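PDB 5ZVG: tRNA (cytosine(72)-C(5))-methyltransferase from Pyrococcus horikoshii, which transfers a methyl group from S-adenosyl-L-methionine to the C5 position of cytosine 72 in several tRNAs. Local coordinates for residues I226-S231 / K251-D256; L272-T277 / L318-C323; A296-Q301 / Y327-G332. All coordinates share one frame; numbering follows the deposited sequence.

Contact 1 of 3, residues I226-S231 / K251-D256. With SAM (S-adenosylmethionine), chain C.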
loop_
_atom_site.group_PDB
_atom_site.type_symbol
_atom_site.label_atom_id
_atom_site.label_comp_id
_atom_site.label_asym_id
_atom_site.label_seq_id
_atom_site.Cartn_x
_atom_site.Cartn_y
_atom_site.Cartn_z
ATOM N N ILE A 226 -0.179 -14.567 15.631
ATOM C CA ILE A 226 0.410 -15.517 14.702
ATOM C C ILE A 226 0.365 -14.920 13.312
ATOM O O ILE A 226 -0.707 -14.573 12.820
ATOM C CB ILE A 226 -0.324 -16.869 14.720
ATOM C CG1 ILE A 226 -0.328 -17.448 16.132
ATOM C CG2 ILE A 226 0.325 -17.843 13.751
ATOM C CD1 ILE A 226 -1.106 -18.719 16.249
ATOM N N ALA A 227 1.525 -14.797 12.682
ATOM C CA ALA A 227 1.613 -14.150 11.382
ATOM C C ALA A 227 2.163 -15.096 10.321
ATOM O O ALA A 227 3.271 -15.614 10.443
ATOM C CB ALA A 227 2.464 -12.903 11.470
ATOM N N ILE A 228 1.370 -15.307 9.276
ATOM C CA ILE A 228 1.663 -16.295 8.249
ATOM C C ILE A 228 2.035 -15.645 6.924
ATOM O O ILE A 228 1.396 -14.683 6.506
ATOM C CB ILE A 228 0.451 -17.209 8.021
ATOM C CG1 ILE A 228 0.058 -17.897 9.326
ATOM C CG2 ILE A 228 0.728 -18.206 6.915
ATOM C CD1 ILE A 228 -1.167 -18.733 9.221
ATOM N N ASP A 229 3.080 -16.147 6.278
ATOM C CA ASP A 229 3.347 -15.790 4.888
ATOM C C ASP A 229 4.109 -16.900 4.175
ATOM O O ASP A 229 4.861 -17.646 4.795
ATOM C CB ASP A 229 4.119 -14.472 4.788
ATOM C CG ASP A 229 3.805 -13.714 3.509
ATOM O OD1 ASP A 229 4.385 -14.047 2.453
ATOM O OD2 ASP A 229 2.969 -12.786 3.556
ATOM N N LYS A 230 3.911 -16.998 2.865
ATOM C CA LYS A 230 4.570 -18.023 2.071
ATOM C C LYS A 230 5.998 -17.611 1.710
ATOM O O LYS A 230 6.888 -18.455 1.602
ATOM C CB LYS A 230 3.768 -18.306 0.798
ATOM C CG LYS A 230 4.298 -19.471 -0.028
ATOM C CD LYS A 230 3.489 -19.665 -1.299
ATOM C CE LYS A 230 3.709 -18.502 -2.261
ATOM N NZ LYS A 230 3.281 -18.826 -3.649
ATOM N N SER A 231 6.211 -16.308 1.538
ATOM C CA SER A 231 7.500 -15.784 1.090
ATOM C C SER A 231 8.508 -15.649 2.229
ATOM O O SER A 231 8.254 -14.967 3.221
ATOM C CB SER A 231 7.310 -14.427 0.406
ATOM O OG SER A 231 8.530 -13.950 -0.129
ATOM N N LYS A 251 4.448 -14.138 16.487
ATOM C CA LYS A 251 5.040 -15.421 16.133
ATOM C C LYS A 251 4.939 -15.646 14.633
ATOM O O LYS A 251 3.844 -15.773 14.082
ATOM C CB LYS A 251 4.352 -16.559 16.890
ATOM C CG LYS A 251 4.793 -17.955 16.467
ATOM C CD LYS A 251 6.304 -18.136 16.562
ATOM C CE LYS A 251 6.687 -19.610 16.545
ATOM N NZ LYS A 251 6.063 -20.329 15.399
ATOM N N LEU A 252 6.090 -15.677 13.978
ATOM C CA LEU A 252 6.157 -15.919 12.543
ATOM C C LEU A 252 6.076 -17.400 12.203
ATOM O O LEU A 252 6.757 -18.227 12.812
ATOM C CB LEU A 252 7.449 -15.332 11.965
ATOM C CG LEU A 252 7.403 -13.907 11.411
ATOM C CD1 LEU A 252 6.650 -13.002 12.324
ATOM C CD2 LEU A 252 8.798 -13.375 11.217
ATOM N N VAL A 253 5.230 -17.725 11.232
ATOM C CA VAL A 253 5.178 -19.071 10.682
ATOM C C VAL A 253 5.132 -18.990 9.158
ATOM O O VAL A 253 4.295 -18.296 8.581
ATOM C CB VAL A 253 3.973 -19.881 11.223
ATOM C CG1 VAL A 253 4.202 -20.268 12.675
ATOM C CG2 VAL A 253 2.699 -19.095 11.105
ATOM N N GLN A 254 6.072 -19.670 8.513
ATOM C CA GLN A 254 6.091 -19.766 7.063
ATOM C C GLN A 254 5.284 -20.967 6.578
ATOM O O GLN A 254 5.493 -22.084 7.053
ATOM C CB GLN A 254 7.530 -19.865 6.566
ATOM C CG GLN A 254 7.658 -19.810 5.063
ATOM C CD GLN A 254 9.090 -19.956 4.614
ATOM O OE1 GLN A 254 10.001 -20.038 5.438
ATOM N NE2 GLN A 254 9.301 -19.992 3.303
ATOM N N MET A 255 4.397 -20.730 5.611
ATOM C CA MET A 255 3.493 -21.762 5.091
ATOM C C MET A 255 2.511 -21.188 4.078
ATOM O O MET A 255 2.264 -19.984 4.053
ATOM C CB MET A 255 2.697 -22.430 6.223
ATOM C CG MET A 255 1.581 -21.561 6.779
ATOM S SD MET A 255 0.545 -22.336 8.037
ATOM C CE MET A 255 -0.252 -23.631 7.078
ATOM N N ASP A 256 1.953 -22.064 3.249
ATOM C CA ASP A 256 0.833 -21.713 2.385
ATOM C C ASP A 256 -0.418 -21.593 3.254
ATOM O O ASP A 256 -0.926 -22.593 3.765
ATOM C CB ASP A 256 0.657 -22.767 1.286
ATOM C CG ASP A 256 -0.557 -22.516 0.404
ATOM O OD1 ASP A 256 -1.190 -21.445 0.510
ATOM O OD2 ASP A 256 -0.882 -23.411 -0.402
HETATM N N SAM C . -1.094 -7.409 5.060
HETATM C CA SAM C . 0.320 -7.201 4.763
HETATM C C SAM C . 0.853 -5.906 5.373
HETATM O O SAM C . 2.042 -5.599 5.266
HETATM O OXT SAM C . 0.113 -5.138 5.991
HETATM C CB SAM C . 0.583 -7.258 3.258
HETATM C CG SAM C . 0.069 -8.526 2.576
HETATM S SD SAM C . 0.331 -8.530 0.785
HETATM C CE SAM C . -1.209 -7.742 0.255
HETATM C "C5'" SAM C . 0.002 -10.261 0.362
HETATM C "C4'" SAM C . 0.988 -11.242 0.990
HETATM O "O4'" SAM C . 0.450 -12.549 0.942
HETATM C "C3'" SAM C . 2.325 -11.292 0.262
HETATM O "O3'" SAM C . 3.343 -10.923 1.158
HETATM C "C2'" SAM C . 2.524 -12.740 -0.136
HETATM O "O2'" SAM C . 3.811 -13.171 0.234
HETATM C "C1'" SAM C . 1.483 -13.479 0.682
HETATM N N9 SAM C . 0.943 -14.679 0.015
HETATM C C8 SAM C . 0.582 -14.834 -1.299
HETATM N N7 SAM C . 0.130 -16.098 -1.470
HETATM C C5 SAM C . 0.194 -16.750 -0.285
HETATM C C6 SAM C . -0.136 -18.042 0.105
HETATM N N6 SAM C . -0.627 -18.913 -0.773
HETATM N N1 SAM C . 0.047 -18.419 1.420
HETATM C C2 SAM C . 0.553 -17.522 2.336
HETATM N N3 SAM C . 0.878 -16.242 1.943
HETATM C C4 SAM C . 0.704 -15.865 0.654
#
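The shortest sound polar bond between the strands runs from A227 N to K251 O, 2.9 Å and nearly straight (174°). It belongs to a parallel ladder inside the beta-alpha-beta unit of strand 225-229, helix 232-245 and strand 250-254, part of the Rossmann-like methyltransferase fold. V253 N donates to A227 O at 3.0 Å, and the CA-H of L252 makes a longer contact with the same oxygen. Toward the C-terminal end the bonding slackens: D229 N to V253 O is weak, and M255 N reaches D229 O from above its carbonyl plane.

Side chains alternate between two faces. On the first, the CG1 of I228 lies 3.4 Å from V253 CG2, while its CG2, anti to the backbone N, points the other way along the strand and meets M255 CG at 3.5 Å. On the second, A227 and L252 pack under helix 232-245, touching M238 and I242 respectively.

At and just past the end of the ladder, two acidic side chains hold S-adenosylmethionine. D229 OD1 receives the ribose hydroxyl O2', at a modelled distance too short to be taken literally, and, through its anti lone pair, S231 N at 3.0 Å; this bond closes an Asx turn, which with A207 N on OD2 helps hold the carboxylate. An acid here, at the end of the second strand, binding the ribose, is a hallmark of class I methyltransferases. At the adenine end, D256 OD2 is salt-bridged to R258, while OD1 accepts the amino group, SAM N6 to D256 OD1 being 2.9 Å with an N-H...O angle of 166°.

Contact 2 of 3, residues L272-T277 / L318-C323. With SAM (S-adenosylmethionine), chain C.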
loop_
_atom_site.group_PDB
_atom_site.type_symbol
_atom_site.label_atom_id
_atom_site.label_comp_id
_atom_site.label_asym_id
_atom_site.label_seq_id
_atom_site.Cartn_x
_atom_site.Cartn_y
_atom_site.Cartn_z
ATOM N N LEU A 272 -7.383 -11.153 7.056
ATOM C CA LEU A 272 -7.003 -11.611 5.729
ATOM C C LEU A 272 -6.825 -10.403 4.816
ATOM O O LEU A 272 -7.776 -9.921 4.197
ATOM C CB LEU A 272 -8.041 -12.580 5.160
ATOM C CG LEU A 272 -7.809 -13.048 3.718
ATOM C CD1 LEU A 272 -6.393 -13.581 3.516
ATOM C CD2 LEU A 272 -8.834 -14.105 3.331
ATOM N N ASP A 273 -5.601 -9.893 4.769
ATOM C CA ASP A 273 -5.263 -8.814 3.854
ATOM C C ASP A 273 -4.704 -9.464 2.593
ATOM O O ASP A 273 -3.493 -9.603 2.421
ATOM C CB ASP A 273 -4.274 -7.845 4.509
ATOM C CG ASP A 273 -3.926 -6.677 3.626
ATOM O OD1 ASP A 273 -4.847 -5.913 3.259
ATOM O OD2 ASP A 273 -2.725 -6.489 3.341
ATOM N N ALA A 274 -5.618 -9.850 1.709
ATOM C CA ALA A 274 -5.352 -10.879 0.712
ATOM C C ALA A 274 -4.537 -10.389 -0.475
ATOM O O ALA A 274 -4.666 -9.235 -0.895
ATOM C CB ALA A 274 -6.670 -11.465 0.222
ATOM N N PRO A 275 -3.685 -11.276 -1.019
ATOM C CA PRO A 275 -3.055 -10.991 -2.309
ATOM C C PRO A 275 -4.137 -10.660 -3.327
ATOM O O PRO A 275 -5.177 -11.317 -3.348
ATOM C CB PRO A 275 -2.317 -12.296 -2.648
ATOM C CG PRO A 275 -2.963 -13.342 -1.794
ATOM C CD PRO A 275 -3.354 -12.628 -0.533
ATOM N N CYS A 276 -3.908 -9.641 -4.141
ATOM C CA CYS A 276 -4.950 -9.149 -5.022
ATOM C C CYS A 276 -4.338 -8.500 -6.245
ATOM O O CYS A 276 -3.125 -8.314 -6.316
ATOM C CB CYS A 276 -5.853 -8.151 -4.292
ATOM S SG CYS A 276 -5.030 -6.618 -3.811
ATOM N N THR A 277 -5.186 -8.142 -7.199
ATOM C CA THR A 277 -4.725 -7.537 -8.441
ATOM C C THR A 277 -4.075 -6.164 -8.234
ATOM O O THR A 277 -3.451 -5.626 -9.152
ATOM C CB THR A 277 -5.888 -7.410 -9.441
ATOM O OG1 THR A 277 -6.992 -6.766 -8.798
ATOM C CG2 THR A 277 -6.335 -8.791 -9.902
ATOM N N LEU A 318 -13.728 -12.212 11.127
ATOM C CA LEU A 318 -12.794 -12.124 10.010
ATOM C C LEU A 318 -12.799 -10.724 9.413
ATOM O O LEU A 318 -13.858 -10.165 9.127
ATOM C CB LEU A 318 -13.139 -13.150 8.924
ATOM C CG LEU A 318 -12.418 -12.965 7.580
ATOM C CD1 LEU A 318 -10.937 -13.311 7.680
ATOM C CD2 LEU A 318 -13.081 -13.772 6.472
ATOM N N VAL A 319 -11.615 -10.149 9.241
ATOM C CA VAL A 319 -11.501 -8.908 8.490
ATOM C C VAL A 319 -10.780 -9.200 7.182
ATOM O O VAL A 319 -9.618 -9.616 7.168
ATOM C CB VAL A 319 -10.768 -7.803 9.281
ATOM C CG1 VAL A 319 -10.329 -6.681 8.351
ATOM C CG2 VAL A 319 -11.676 -7.249 10.369
ATOM N N TYR A 320 -11.493 -8.983 6.083
ATOM C CA TYR A 320 -10.970 -9.212 4.746
ATOM C C TYR A 320 -10.670 -7.870 4.085
ATOM O O TYR A 320 -11.529 -6.990 4.052
ATOM C CB TYR A 320 -11.990 -10.011 3.932
ATOM C CG TYR A 320 -11.623 -10.278 2.490
ATOM C CD1 TYR A 320 -10.859 -11.387 2.139
ATOM C CD2 TYR A 320 -12.055 -9.431 1.474
ATOM C CE1 TYR A 320 -10.529 -11.641 0.818
ATOM C CE2 TYR A 320 -11.726 -9.673 0.155
ATOM C CZ TYR A 320 -10.964 -10.782 -0.168
ATOM O OH TYR A 320 -10.640 -11.022 -1.482
ATOM N N SER A 321 -9.458 -7.698 3.565
ATOM C CA SER A 321 -9.121 -6.448 2.889
ATOM C C SER A 321 -8.269 -6.677 1.642
ATOM O O SER A 321 -7.500 -7.636 1.557
ATOM C CB SER A 321 -8.404 -5.475 3.842
ATOM O OG SER A 321 -7.145 -5.959 4.278
ATOM N N THR A 322 -8.447 -5.800 0.659
ATOM C CA THR A 322 -7.620 -5.788 -0.542
ATOM C C THR A 322 -7.281 -4.349 -0.912
ATOM O O THR A 322 -8.000 -3.419 -0.539
ATOM C CB THR A 322 -8.322 -6.435 -1.753
ATOM O OG1 THR A 322 -9.251 -5.500 -2.315
ATOM C CG2 THR A 322 -9.044 -7.721 -1.368
ATOM N N CYS A 323 -6.190 -4.163 -1.648
ATOM C CA CYS A 323 -5.894 -2.863 -2.236
ATOM C C CYS A 323 -6.257 -2.868 -3.719
ATOM O O CYS A 323 -5.487 -2.419 -4.565
ATOM C CB CYS A 323 -4.421 -2.491 -2.016
ATOM S SG CYS A 323 -3.213 -3.690 -2.618
HETATM N N SAM C . -1.094 -7.409 5.060
HETATM C CA SAM C . 0.320 -7.201 4.763
HETATM C C SAM C . 0.853 -5.906 5.373
HETATM O O SAM C . 2.042 -5.599 5.266
HETATM O OXT SAM C . 0.113 -5.138 5.991
HETATM C CB SAM C . 0.583 -7.258 3.258
HETATM C CG SAM C . 0.069 -8.526 2.576
HETATM S SD SAM C . 0.331 -8.530 0.785
HETATM C CE SAM C . -1.209 -7.742 0.255
HETATM C "C5'" SAM C . 0.002 -10.261 0.362
HETATM C "C4'" SAM C . 0.988 -11.242 0.990
HETATM O "O4'" SAM C . 0.450 -12.549 0.942
HETATM C "C3'" SAM C . 2.325 -11.292 0.262
HETATM O "O3'" SAM C . 3.343 -10.923 1.158
HETATM C "C2'" SAM C . 2.524 -12.740 -0.136
HETATM O "O2'" SAM C . 3.811 -13.171 0.234
HETATM C "C1'" SAM C . 1.483 -13.479 0.682
HETATM N N9 SAM C . 0.943 -14.679 0.015
HETATM C C8 SAM C . 0.582 -14.834 -1.299
HETATM N N7 SAM C . 0.130 -16.098 -1.470
HETATM C C5 SAM C . 0.194 -16.750 -0.285
HETATM C C6 SAM C . -0.136 -18.042 0.105
HETATM N N6 SAM C . -0.627 -18.913 -0.773
HETATM N N1 SAM C . 0.047 -18.419 1.420
HETATM C C2 SAM C . 0.553 -17.522 2.336
HETATM N N3 SAM C . 0.878 -16.242 1.943
HETATM C C4 SAM C . 0.704 -15.865 0.654
#
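Backbone hydrogen bonds set L272-A274 beside V319-S321 in parallel register, L272 bridging with Y320 and D273 with S321. L272 N meets V319 O at 2.7 Å, and S321 N returns a bond to L272 O. A274 N then points at S321 O nearly head-on to the carbonyl, though the angle at its hydrogen is bent to 144°.

Among side-chain polar bonds, the carboxylate of D273 divides its work. Its OD1 takes the hydroxyl of S321 on the anti lone pair, OG to OD1 being 2.5 Å. OD2 meets the amino group of the cofactor's methionine part, SAM N to D273 OD2 2.5 Å, and also the ammonium of K211. Both modelled lengths are unusually short, and their exact values are doubtful. S321 is a second-shell residue that probably helps set the rotation of D273, which binds the cofactor.

Apolar contacts lie on the opposite face. L272 CD2 rests at the edge of the Y320 ring, in its plane, 3.6 Å from CD1, and A274 CB is 3.9 Å from CE1. The ring's hydroxyl is bonded to E329 O.

Sulfur meets sulfur where the two segments leave the sheet: C276 SG and C323 SG are 3.6 Å apart, too far for a disulfide. C323 is the predicted nucleophile, and C276 follows P275 in the Pro-Cys pair known from RsmB/NOP enzymes.

Helix 291-311 covers L272 through F304 and I305, helix 184-193 covers V319 and S321 through T189, and strand 374-381 pairs antiparallel with the far edge of strand 316-322.

Contact 3 of 3, residues A296-Q301 / Y327-G332. With SAM (S-adenosylmethionine), chain C.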
loop_
_atom_site.group_PDB
_atom_site.type_symbol
_atom_site.label_atom_id
_atom_site.label_comp_id
_atom_site.label_asym_id
_atom_site.label_seq_id
_atom_site.Cartn_x
_atom_site.Cartn_y
_atom_site.Cartn_z
ATOM N N ALA A 296 -8.877 -14.914 -12.034
ATOM C CA ALA A 296 -7.909 -15.861 -11.478
ATOM C C ALA A 296 -7.590 -15.557 -10.019
ATOM O O ALA A 296 -7.558 -16.461 -9.182
ATOM C CB ALA A 296 -6.633 -15.861 -12.305
ATOM N N THR A 297 -7.342 -14.285 -9.721
ATOM C CA THR A 297 -6.990 -13.875 -8.366
ATOM C C THR A 297 -8.183 -14.021 -7.426
ATOM O O THR A 297 -8.028 -14.453 -6.285
ATOM C CB THR A 297 -6.481 -12.427 -8.327
ATOM O OG1 THR A 297 -5.364 -12.293 -9.215
ATOM C CG2 THR A 297 -6.056 -12.046 -6.916
ATOM N N ALA A 298 -9.370 -13.668 -7.909
ATOM C CA ALA A 298 -10.585 -13.785 -7.107
ATOM C C ALA A 298 -10.796 -15.223 -6.668
ATOM O O ALA A 298 -11.145 -15.492 -5.516
ATOM C CB ALA A 298 -11.781 -13.298 -7.883
ATOM N N ARG A 299 -10.563 -16.143 -7.595
ATOM C CA ARG A 299 -10.697 -17.565 -7.316
ATOM C C ARG A 299 -9.614 -18.016 -6.342
ATOM O O ARG A 299 -9.839 -18.873 -5.491
ATOM C CB ARG A 299 -10.635 -18.362 -8.623
ATOM C CG ARG A 299 -10.753 -19.869 -8.474
ATOM C CD ARG A 299 -11.003 -20.533 -9.833
ATOM N NE ARG A 299 -9.863 -20.385 -10.733
ATOM C CZ ARG A 299 -9.837 -19.566 -11.781
ATOM N NH1 ARG A 299 -10.898 -18.821 -12.070
ATOM N NH2 ARG A 299 -8.751 -19.496 -12.543
ATOM N N TYR A 300 -8.440 -17.411 -6.458
ATOM C CA TYR A 300 -7.309 -17.766 -5.617
ATOM C C TYR A 300 -7.525 -17.286 -4.178
ATOM O O TYR A 300 -7.094 -17.935 -3.225
ATOM C CB TYR A 300 -6.029 -17.175 -6.219
ATOM C CG TYR A 300 -4.765 -17.352 -5.410
ATOM C CD1 TYR A 300 -4.230 -18.616 -5.191
ATOM C CD2 TYR A 300 -4.062 -16.253 -4.930
ATOM C CE1 TYR A 300 -3.059 -18.788 -4.474
ATOM C CE2 TYR A 300 -2.882 -16.413 -4.214
ATOM C CZ TYR A 300 -2.385 -17.684 -3.991
ATOM O OH TYR A 300 -1.216 -17.870 -3.284
ATOM N N GLN A 301 -8.238 -16.177 -4.028
ATOM C CA GLN A 301 -8.519 -15.616 -2.711
ATOM C C GLN A 301 -9.541 -16.454 -1.950
ATOM O O GLN A 301 -9.505 -16.513 -0.718
ATOM C CB GLN A 301 -9.023 -14.180 -2.850
ATOM C CG GLN A 301 -7.989 -13.222 -3.404
ATOM C CD GLN A 301 -8.613 -11.942 -3.891
ATOM O OE1 GLN A 301 -9.807 -11.898 -4.180
ATOM N NE2 GLN A 301 -7.811 -10.891 -3.995
ATOM N N TYR A 327 -14.875 -5.798 -8.501
ATOM C CA TYR A 327 -16.045 -6.338 -7.817
ATOM C C TYR A 327 -15.808 -7.778 -7.357
ATOM O O TYR A 327 -16.118 -8.129 -6.219
ATOM C CB TYR A 327 -17.284 -6.279 -8.715
ATOM C CG TYR A 327 -18.542 -6.736 -8.012
ATOM C CD1 TYR A 327 -19.348 -5.835 -7.330
ATOM C CD2 TYR A 327 -18.904 -8.079 -7.999
ATOM C CE1 TYR A 327 -20.490 -6.256 -6.678
ATOM C CE2 TYR A 327 -20.035 -8.508 -7.347
ATOM C CZ TYR A 327 -20.826 -7.595 -6.691
ATOM O OH TYR A 327 -21.958 -8.030 -6.043
ATOM N N GLU A 328 -15.280 -8.606 -8.255
ATOM C CA GLU A 328 -15.113 -10.035 -8.000
ATOM C C GLU A 328 -14.242 -10.338 -6.781
ATOM O O GLU A 328 -14.554 -11.242 -6.001
ATOM C CB GLU A 328 -14.528 -10.728 -9.234
ATOM C CG GLU A 328 -15.479 -10.783 -10.417
ATOM C CD GLU A 328 -15.471 -9.503 -11.233
ATOM O OE1 GLU A 328 -14.754 -8.554 -10.846
ATOM O OE2 GLU A 328 -16.188 -9.438 -12.256
ATOM N N GLU A 329 -13.148 -9.598 -6.624
ATOM C CA GLU A 329 -12.244 -9.809 -5.493
ATOM C C GLU A 329 -12.777 -9.216 -4.197
ATOM O O GLU A 329 -12.255 -9.499 -3.120
ATOM C CB GLU A 329 -10.861 -9.223 -5.784
ATOM C CG GLU A 329 -10.166 -9.816 -6.994
ATOM C CD GLU A 329 -8.889 -9.076 -7.338
ATOM O OE1 GLU A 329 -7.899 -9.231 -6.590
ATOM O OE2 GLU A 329 -8.877 -8.338 -8.350
ATOM N N ASN A 330 -13.811 -8.390 -4.296
ATOM C CA ASN A 330 -14.301 -7.670 -3.121
ATOM C C ASN A 330 -15.711 -8.095 -2.721
ATOM O O ASN A 330 -15.876 -9.066 -1.986
ATOM C CB ASN A 330 -14.240 -6.160 -3.362
ATOM C CG ASN A 330 -12.811 -5.655 -3.472
ATOM O OD1 ASN A 330 -11.894 -6.225 -2.872
ATOM N ND2 ASN A 330 -12.610 -4.596 -4.253
ATOM N N GLU A 331 -16.724 -7.383 -3.204
ATOM C CA GLU A 331 -18.106 -7.694 -2.838
ATOM C C GLU A 331 -18.481 -9.124 -3.220
ATOM O O GLU A 331 -19.212 -9.791 -2.492
ATOM C CB GLU A 331 -19.082 -6.718 -3.503
ATOM C CG GLU A 331 -19.093 -5.319 -2.905
ATOM C CD GLU A 331 -18.020 -4.416 -3.497
ATOM O OE1 GLU A 331 -17.105 -4.937 -4.174
ATOM O OE2 GLU A 331 -18.093 -3.187 -3.283
ATOM N N GLY A 332 -17.957 -9.596 -4.349
ATOM C CA GLY A 332 -18.260 -10.931 -4.837
ATOM C C GLY A 332 -17.741 -12.024 -3.923
ATOM O O GLY A 332 -18.438 -13.004 -3.656
HETATM N N SAM C . -1.094 -7.409 5.060
HETATM C CA SAM C . 0.320 -7.201 4.763
HETATM C C SAM C . 0.853 -5.906 5.373
HETATM O O SAM C . 2.042 -5.599 5.266
HETATM O OXT SAM C . 0.113 -5.138 5.991
HETATM C CB SAM C . 0.583 -7.258 3.258
HETATM C CG SAM C . 0.069 -8.526 2.576
HETATM S SD SAM C . 0.331 -8.530 0.785
HETATM C CE SAM C . -1.209 -7.742 0.255
HETATM C "C5'" SAM C . 0.002 -10.261 0.362
HETATM C "C4'" SAM C . 0.988 -11.242 0.990
HETATM O "O4'" SAM C . 0.450 -12.549 0.942
HETATM C "C3'" SAM C . 2.325 -11.292 0.262
HETATM O "O3'" SAM C . 3.343 -10.923 1.158
HETATM C "C2'" SAM C . 2.524 -12.740 -0.136
HETATM O "O2'" SAM C . 3.811 -13.171 0.234
HETATM C "C1'" SAM C . 1.483 -13.479 0.682
HETATM N N9 SAM C . 0.943 -14.679 0.015
HETATM C C8 SAM C . 0.582 -14.834 -1.299
HETATM N N7 SAM C . 0.130 -16.098 -1.470
HETATM C C5 SAM C . 0.194 -16.750 -0.285
HETATM C C6 SAM C . -0.136 -18.042 0.105
HETATM N N6 SAM C . -0.627 -18.913 -0.773
HETATM N N1 SAM C . 0.047 -18.419 1.420
HETATM C C2 SAM C . 0.553 -17.522 2.336
HETATM N N3 SAM C . 0.878 -16.242 1.943
HETATM C C4 SAM C . 0.704 -15.865 0.654
#
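E329 lies across the side of helix 291-311, its CB 3.3 Å from the amide oxygen OE1 of Q301. CG leaves anti to the carbonyl carbon (chi1 -60°), which carries the chain over the helix surface, where CG comes 3.9 Å from A298 CB. The carboxylate carbon CD lies 4.1 Å from T297 CG2. At the tip, OE1 has that same methyl, T297 CG2, at 3.4 Å, and receives Q301 NE2 at 3.1 Å; the bond is weak, with an N-H...O angle of only 123°, and the amide and carboxylate planes are 38° apart. OE2 is taken by the hydroxyls of T277 and S326.

The contact is therefore a helix face of T297, A298 and Q301, one turn long, receiving the turn that leads into helix 331-339. That turn, type I from Y327 to N330, is tied by Y327 O, which accepts N330 N and G332 N from opposite faces of its plane.

Q301 NE2 has its stronger partner in P275 O, on the loop before C276. A leucine in place of Q301 would probably leave P275 O without this donor and remove the weak N-H donor to E329 OE1.

Y300 turns from the same helix to the cofactor, its OH accepting SAM N6 at 2.8 Å.

Aliphatic parts rest on A298, while the polar tips of Q301 and E329 turn to the loop carrying P275 and T277. The firmer bonds tie helix and turn to that loop and the weak Q301-E329 bond is secondary, consistent with a hydrogen-bonded network near the cofactor site.

Overall arrangement
All three contacts lie in the methyltransferase domain and touch the cofactor, but at different depths. Contact 2 is core, its centre about 11 Å from the chain's centre, and contact 1, its centre about 20 Å out, is only partly buried. These two share one sheet and are both parallel strand pairs, whose acidic residues past or at the strand ends serve different parts of the ligand. Contact 3 has no ladder: it is buried packing of a helix against a turn, with one weak side-chain hydrogen bond across it. Contacts 2 and 3 touch directly, their centres about 10 Å apart and their segments alternating along the chain, whereas contact 1 closes before either opens and touches neither.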